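Local coordinates for Lpg0393 helical bundle domain-containing protein (Legionella pneumophila subsp. pneumophila str. Philadelphia 1, PDB 4R0G) that acts as a guanine-nucleotide exchange factor for the small GTPases Rab5, Rab21 and Rab22, probably through its VPS9-like domain, at residues Asp190-Leu203 / Tyr224-Glu237. Numbering follows the deposited sequence.
Sequences DQLKSSRISLVVRL and YVKKLWEMQPAEFE
R196 reaches across to the 224-237 segment and meets both its backbone and E237. R196 NH1 forms a salt bridge with E237 OE2 at 2.8 Å; the guanidinium and carboxylate planes are turned 56° apart. R196 NH1 also forms a salt bridge with D190 OD2 at 3.0 Å, and this oxygen lies nearly in the guanidinium plane. R196 NH2 donates to M231 O at 2.8 Å, a bent bond that arrives above the carbonyl plane. The bend at chi3 (46°) turns the guanidinium toward these partners. E237 OE2 and P233 CA lie over one face, P233 toward the rim; K193 CA lies toward the rim of the other. E237 OE2 also accepts from A234 N, and OE1 is hydrogen-bonded to Y178 OH.

Apolar packing continues along the helices. L228 CD2 packs on the aliphatic part of the R196 chain, at CG, and on L199 CB. L199 CD1 meets M231 CG, while L199 CD2 rests on K227 CB and CD. L203 CB sits over the Y224 ring face in a CH-pi contact, 4.0 Å from the centroid.

Helices 193-203 and 224-229 run antiparallel at 171°, their axes 9.9 Å apart. This is antiparallel helix packing within the helical bundle domain, with a salt-bridge network at one end.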
loop_
_atom_site.group_PDB
_atom_site.type_symbol
_atom_site.label_atom_id
_atom_site.label_comp_id
_atom_site.label_asym_id
_atom_site.label_seq_id
_atom_site.Cartn_x
_atom_site.Cartn_y
_atom_site.Cartn_z
ATOM N N ASP A 190 -9.195 8.625 -30.454
ATOM C CA ASP A 190 -10.143 8.867 -29.386
ATOM C C ASP A 190 -10.175 10.362 -29.105
ATOM O O ASP A 190 -9.239 10.923 -28.544
ATOM C CB ASP A 190 -9.656 8.092 -28.160
ATOM C CG ASP A 190 -10.708 7.935 -27.107
ATOM O OD1 ASP A 190 -11.225 8.968 -26.638
ATOM O OD2 ASP A 190 -11.014 6.775 -26.751
ATOM N N GLN A 191 -11.294 10.990 -29.453
ATOM C CA GLN A 191 -11.439 12.433 -29.301
ATOM C C GLN A 191 -12.090 12.754 -27.968
ATOM O O GLN A 191 -12.155 13.908 -27.547
ATOM C CB GLN A 191 -12.260 13.003 -30.444
ATOM N N LEU A 192 -12.583 11.713 -27.315
ATOM C CA LEU A 192 -13.260 11.854 -26.043
ATOM C C LEU A 192 -12.330 11.653 -24.830
ATOM O O LEU A 192 -12.689 12.000 -23.702
ATOM C CB LEU A 192 -14.443 10.885 -26.010
ATOM C CG LEU A 192 -15.533 11.188 -27.051
ATOM C CD1 LEU A 192 -16.693 10.197 -26.954
ATOM C CD2 LEU A 192 -16.046 12.629 -26.911
ATOM N N LYS A 193 -11.124 11.144 -25.079
ATOM C CA LYS A 193 -10.148 10.871 -24.027
ATOM C C LYS A 193 -9.926 12.087 -23.124
ATOM O O LYS A 193 -9.815 11.978 -21.904
ATOM C CB LYS A 193 -8.817 10.420 -24.645
ATOM C CG LYS A 193 -7.704 10.248 -23.629
ATOM C CD LYS A 193 -6.341 9.986 -24.263
ATOM C CE LYS A 193 -5.252 10.167 -23.193
ATOM N NZ LYS A 193 -3.841 10.244 -23.664
ATOM N N SER A 194 -9.877 13.255 -23.732
ATOM C CA SER A 194 -9.616 14.447 -22.971
ATOM C C SER A 194 -10.805 14.766 -22.059
ATOM O O SER A 194 -10.636 15.172 -20.903
ATOM C CB SER A 194 -9.296 15.606 -23.922
ATOM O OG SER A 194 -9.739 15.325 -25.241
ATOM N N SER A 195 -12.015 14.574 -22.560
ATOM C CA SER A 195 -13.173 14.890 -21.739
ATOM C C SER A 195 -13.454 13.779 -20.716
ATOM O O SER A 195 -14.172 13.982 -19.734
ATOM C CB SER A 195 -14.400 15.206 -22.607
ATOM O OG SER A 195 -14.646 14.167 -23.535
ATOM N N ARG A 196 -12.888 12.602 -20.964
ATOM C CA ARG A 196 -12.991 11.462 -20.056
ATOM C C ARG A 196 -11.987 11.573 -18.910
ATOM O O ARG A 196 -12.269 11.202 -17.771
ATOM C CB ARG A 196 -12.774 10.169 -20.835
ATOM C CG ARG A 196 -13.686 9.045 -20.423
ATOM C CD ARG A 196 -13.795 8.028 -21.511
ATOM N NE ARG A 196 -12.484 7.711 -22.047
ATOM C CZ ARG A 196 -12.278 7.367 -23.306
ATOM N NH1 ARG A 196 -11.060 7.084 -23.738
ATOM N NH2 ARG A 196 -13.308 7.306 -24.133
ATOM N N ILE A 197 -10.800 12.080 -19.218
ATOM C CA ILE A 197 -9.836 12.394 -18.171
ATOM C C ILE A 197 -10.422 13.424 -17.221
ATOM O O ILE A 197 -10.407 13.232 -15.996
ATOM C CB ILE A 197 -8.529 12.939 -18.743
ATOM C CG1 ILE A 197 -7.683 11.805 -19.278
ATOM C CG2 ILE A 197 -7.733 13.646 -17.662
ATOM C CD1 ILE A 197 -6.469 12.287 -19.911
ATOM N N SER A 198 -10.946 14.505 -17.800
ATOM C CA SER A 198 -11.594 15.555 -17.029
ATOM C C SER A 198 -12.640 15.013 -16.059
ATOM O O SER A 198 -12.813 15.538 -14.957
ATOM C CB SER A 198 -12.235 16.575 -17.965
ATOM O OG SER A 198 -12.901 17.578 -17.217
ATOM N N LEU A 199 -13.333 13.956 -16.469
ATOM C CA LEU A 199 -14.333 13.321 -15.617
ATOM C C LEU A 199 -13.710 12.574 -14.445
ATOM O O LEU A 199 -14.225 12.634 -13.349
ATOM C CB LEU A 199 -15.186 12.361 -16.428
ATOM C CG LEU A 199 -16.354 12.958 -17.193
ATOM C CD1 LEU A 199 -16.780 12.013 -18.300
ATOM C CD2 LEU A 199 -17.481 13.177 -16.239
ATOM N N VAL A 200 -12.600 11.880 -14.675
ATOM C CA VAL A 200 -11.971 11.088 -13.623
ATOM C C VAL A 200 -11.361 11.995 -12.557
ATOM O O VAL A 200 -11.472 11.741 -11.348
ATOM C CB VAL A 200 -10.898 10.129 -14.196
ATOM C CG1 VAL A 200 -10.258 9.335 -13.084
ATOM C CG2 VAL A 200 -11.524 9.189 -15.215
ATOM N N VAL A 201 -10.728 13.061 -13.023
ATOM C CA VAL A 201 -10.138 14.062 -12.148
ATOM C C VAL A 201 -11.173 14.639 -11.194
ATOM O O VAL A 201 -10.916 14.815 -9.998
ATOM C CB VAL A 201 -9.501 15.186 -12.983
ATOM C CG1 VAL A 201 -9.011 16.281 -12.085
ATOM C CG2 VAL A 201 -8.370 14.614 -13.811
ATOM N N ARG A 202 -12.352 14.924 -11.723
ATOM C CA ARG A 202 -13.381 15.539 -10.909
ATOM C C ARG A 202 -13.951 14.516 -9.957
ATOM O O ARG A 202 -14.236 14.826 -8.817
ATOM C CB ARG A 202 -14.465 16.181 -11.785
ATOM C CG ARG A 202 -13.961 17.422 -12.487
ATOM C CD ARG A 202 -14.673 17.658 -13.780
ATOM N NE ARG A 202 -16.109 17.515 -13.608
ATOM C CZ ARG A 202 -16.922 17.065 -14.555
ATOM N NH1 ARG A 202 -16.418 16.735 -15.742
ATOM N NH2 ARG A 202 -18.224 16.949 -14.301
ATOM N N LEU A 203 -14.111 13.291 -10.433
ATOM C CA LEU A 203 -14.492 12.183 -9.571
ATOM C C LEU A 203 -13.465 12.014 -8.438
ATOM O O LEU A 203 -13.836 11.906 -7.269
ATOM C CB LEU A 203 -14.635 10.895 -10.379
ATOM C CG LEU A 203 -14.796 9.629 -9.525
ATOM C CD1 LEU A 203 -16.166 9.560 -8.867
ATOM C CD2 LEU A 203 -14.479 8.347 -10.364
ATOM N N TYR A 224 -20.808 10.105 -12.331
ATOM C CA TYR A 224 -19.535 10.131 -13.037
ATOM C C TYR A 224 -19.350 8.871 -13.864
ATOM O O TYR A 224 -19.036 8.937 -15.061
ATOM C CB TYR A 224 -18.355 10.284 -12.065
ATOM C CG TYR A 224 -18.140 11.704 -11.566
ATOM C CD1 TYR A 224 -17.683 12.686 -12.415
ATOM C CD2 TYR A 224 -18.378 12.047 -10.244
ATOM C CE1 TYR A 224 -17.484 13.981 -11.976
ATOM C CE2 TYR A 224 -18.178 13.333 -9.792
ATOM C CZ TYR A 224 -17.725 14.303 -10.667
ATOM O OH TYR A 224 -17.523 15.610 -10.255
ATOM N N VAL A 225 -19.514 7.711 -13.237
ATOM C CA VAL A 225 -19.306 6.465 -13.977
ATOM C C VAL A 225 -20.256 6.382 -15.167
ATOM O O VAL A 225 -19.895 5.909 -16.242
ATOM C CB VAL A 225 -19.480 5.229 -13.083
ATOM C CG1 VAL A 225 -19.367 3.969 -13.906
ATOM C CG2 VAL A 225 -18.451 5.232 -11.995
ATOM N N LYS A 226 -21.470 6.875 -14.978
ATOM C CA LYS A 226 -22.395 6.883 -16.084
ATOM C C LYS A 226 -21.855 7.724 -17.235
ATOM O O LYS A 226 -21.700 7.193 -18.324
ATOM C CB LYS A 226 -23.776 7.337 -15.661
ATOM C CG LYS A 226 -24.753 7.269 -16.820
ATOM C CD LYS A 226 -26.095 7.844 -16.424
ATOM C CE LYS A 226 -26.853 8.350 -17.618
ATOM N NZ LYS A 226 -28.225 8.592 -17.150
ATOM N N LYS A 227 -21.532 8.996 -16.980
ATOM C CA LYS A 227 -20.964 9.897 -18.009
ATOM C C LYS A 227 -19.748 9.299 -18.707
ATOM O O LYS A 227 -19.633 9.390 -19.939
ATOM C CB LYS A 227 -20.584 11.290 -17.458
ATOM C CG LYS A 227 -21.716 12.142 -16.833
ATOM C CD LYS A 227 -21.146 13.489 -16.252
ATOM C CE LYS A 227 -22.110 14.268 -15.304
ATOM N NZ LYS A 227 -21.337 14.943 -14.186
ATOM N N LEU A 228 -18.849 8.697 -17.927
ATOM C CA LEU A 228 -17.713 7.942 -18.498
ATOM C C LEU A 228 -18.120 6.839 -19.500
ATOM O O LEU A 228 -17.523 6.720 -20.560
ATOM C CB LEU A 228 -16.822 7.345 -17.392
ATOM C CG LEU A 228 -16.143 8.394 -16.521
ATOM C CD1 LEU A 228 -15.954 7.917 -15.098
ATOM C CD2 LEU A 228 -14.821 8.693 -17.148
ATOM N N TRP A 229 -19.126 6.035 -19.172
ATOM C CA TRP A 229 -19.596 5.033 -20.115
ATOM C C TRP A 229 -20.058 5.688 -21.412
ATOM O O TRP A 229 -19.803 5.195 -22.526
ATOM C CB TRP A 229 -20.711 4.177 -19.517
ATOM C CG TRP A 229 -20.186 2.979 -18.759
ATOM C CD1 TRP A 229 -20.239 2.772 -17.410
ATOM C CD2 TRP A 229 -19.503 1.846 -19.308
ATOM N NE1 TRP A 229 -19.643 1.580 -17.085
ATOM C CE2 TRP A 229 -19.183 0.988 -18.230
ATOM C CE3 TRP A 229 -19.130 1.469 -20.605
ATOM C CZ2 TRP A 229 -18.516 -0.224 -18.407
ATOM C CZ3 TRP A 229 -18.466 0.262 -20.783
ATOM C CH2 TRP A 229 -18.165 -0.570 -19.686
ATOM N N GLU A 230 -20.700 6.834 -21.277
ATOM C CA GLU A 230 -21.211 7.502 -22.462
ATOM C C GLU A 230 -20.110 8.170 -23.278
ATOM O O GLU A 230 -20.348 8.633 -24.389
ATOM C CB GLU A 230 -22.372 8.431 -22.103
ATOM C CG GLU A 230 -23.441 7.660 -21.313
ATOM C CD GLU A 230 -24.800 8.343 -21.240
ATOM O OE1 GLU A 230 -24.932 9.331 -20.467
ATOM O OE2 GLU A 230 -25.732 7.869 -21.944
ATOM N N MET A 231 -18.897 8.163 -22.740
ATOM C CA MET A 231 -17.758 8.762 -23.423
ATOM C C MET A 231 -16.992 7.737 -24.254
ATOM O O MET A 231 -15.957 8.053 -24.848
ATOM C CB MET A 231 -16.832 9.470 -22.434
ATOM C CG MET A 231 -17.425 10.760 -21.867
ATOM S SD MET A 231 -17.826 11.956 -23.170
ATOM C CE MET A 231 -19.622 11.839 -23.266
ATOM N N GLN A 232 -17.521 6.515 -24.307
ATOM C CA GLN A 232 -16.957 5.442 -25.133
ATOM C C GLN A 232 -15.519 5.093 -24.776
ATOM O O GLN A 232 -14.611 5.301 -25.576
ATOM C CB GLN A 232 -17.026 5.814 -26.613
ATOM C CG GLN A 232 -18.401 6.244 -27.108
ATOM C CD GLN A 232 -18.497 6.205 -28.625
ATOM O OE1 GLN A 232 -17.618 6.718 -29.330
ATOM N NE2 GLN A 232 -19.550 5.560 -29.136
ATOM N N PRO A 233 -15.322 4.526 -23.578
ATOM C CA PRO A 233 -14.008 4.201 -23.022
ATOM C C PRO A 233 -13.302 3.036 -23.717
ATOM O O PRO A 233 -13.924 2.248 -24.428
ATOM C CB PRO A 233 -14.343 3.806 -21.581
ATOM C CG PRO A 233 -15.705 3.268 -21.666
ATOM C CD PRO A 233 -16.400 4.169 -22.639
ATOM N N ALA A 234 -11.998 2.929 -23.473
ATOM C CA ALA A 234 -11.197 1.857 -24.037
ATOM C C ALA A 234 -11.520 0.558 -23.328
ATOM O O ALA A 234 -12.196 0.558 -22.295
ATOM C CB ALA A 234 -9.726 2.179 -23.863
ATOM N N GLU A 235 -10.981 -0.543 -23.837
ATOM C CA GLU A 235 -11.282 -1.845 -23.249
ATOM C C GLU A 235 -10.827 -1.891 -21.793
ATOM O O GLU A 235 -11.594 -2.259 -20.898
ATOM C CB GLU A 235 -10.643 -2.989 -24.050
ATOM C CG GLU A 235 -11.340 -3.307 -25.365
ATOM C CD GLU A 235 -11.006 -4.713 -25.895
ATOM O OE1 GLU A 235 -11.372 -5.706 -25.218
ATOM O OE2 GLU A 235 -10.380 -4.824 -26.983
ATOM N N PHE A 236 -9.579 -1.489 -21.569
ATOM C CA PHE A 236 -9.004 -1.476 -20.236
ATOM C C PHE A 236 -9.752 -0.569 -19.260
ATOM O O PHE A 236 -9.884 -0.922 -18.091
ATOM C CB PHE A 236 -7.516 -1.117 -20.283
ATOM C CG PHE A 236 -7.240 0.347 -20.456
ATOM C CD1 PHE A 236 -7.133 0.896 -21.721
ATOM C CD2 PHE A 236 -7.055 1.172 -19.353
ATOM C CE1 PHE A 236 -6.867 2.244 -21.889
ATOM C CE2 PHE A 236 -6.788 2.515 -19.520
ATOM C CZ PHE A 236 -6.698 3.050 -20.792
ATOM N N GLU A 237 -10.247 0.580 -19.723
ATOM C CA GLU A 237 -10.999 1.458 -18.829
ATOM C C GLU A 237 -12.184 0.713 -18.191
ATOM O O GLU A 237 -12.520 0.983 -17.044
ATOM C CB GLU A 237 -11.496 2.726 -19.545
ATOM C CG GLU A 237 -10.424 3.664 -20.111
ATOM C CD GLU A 237 -11.031 4.869 -20.876
ATOM O OE1 GLU A 237 -11.526 5.832 -20.236
ATOM O OE2 GLU A 237 -11.025 4.839 -22.129
#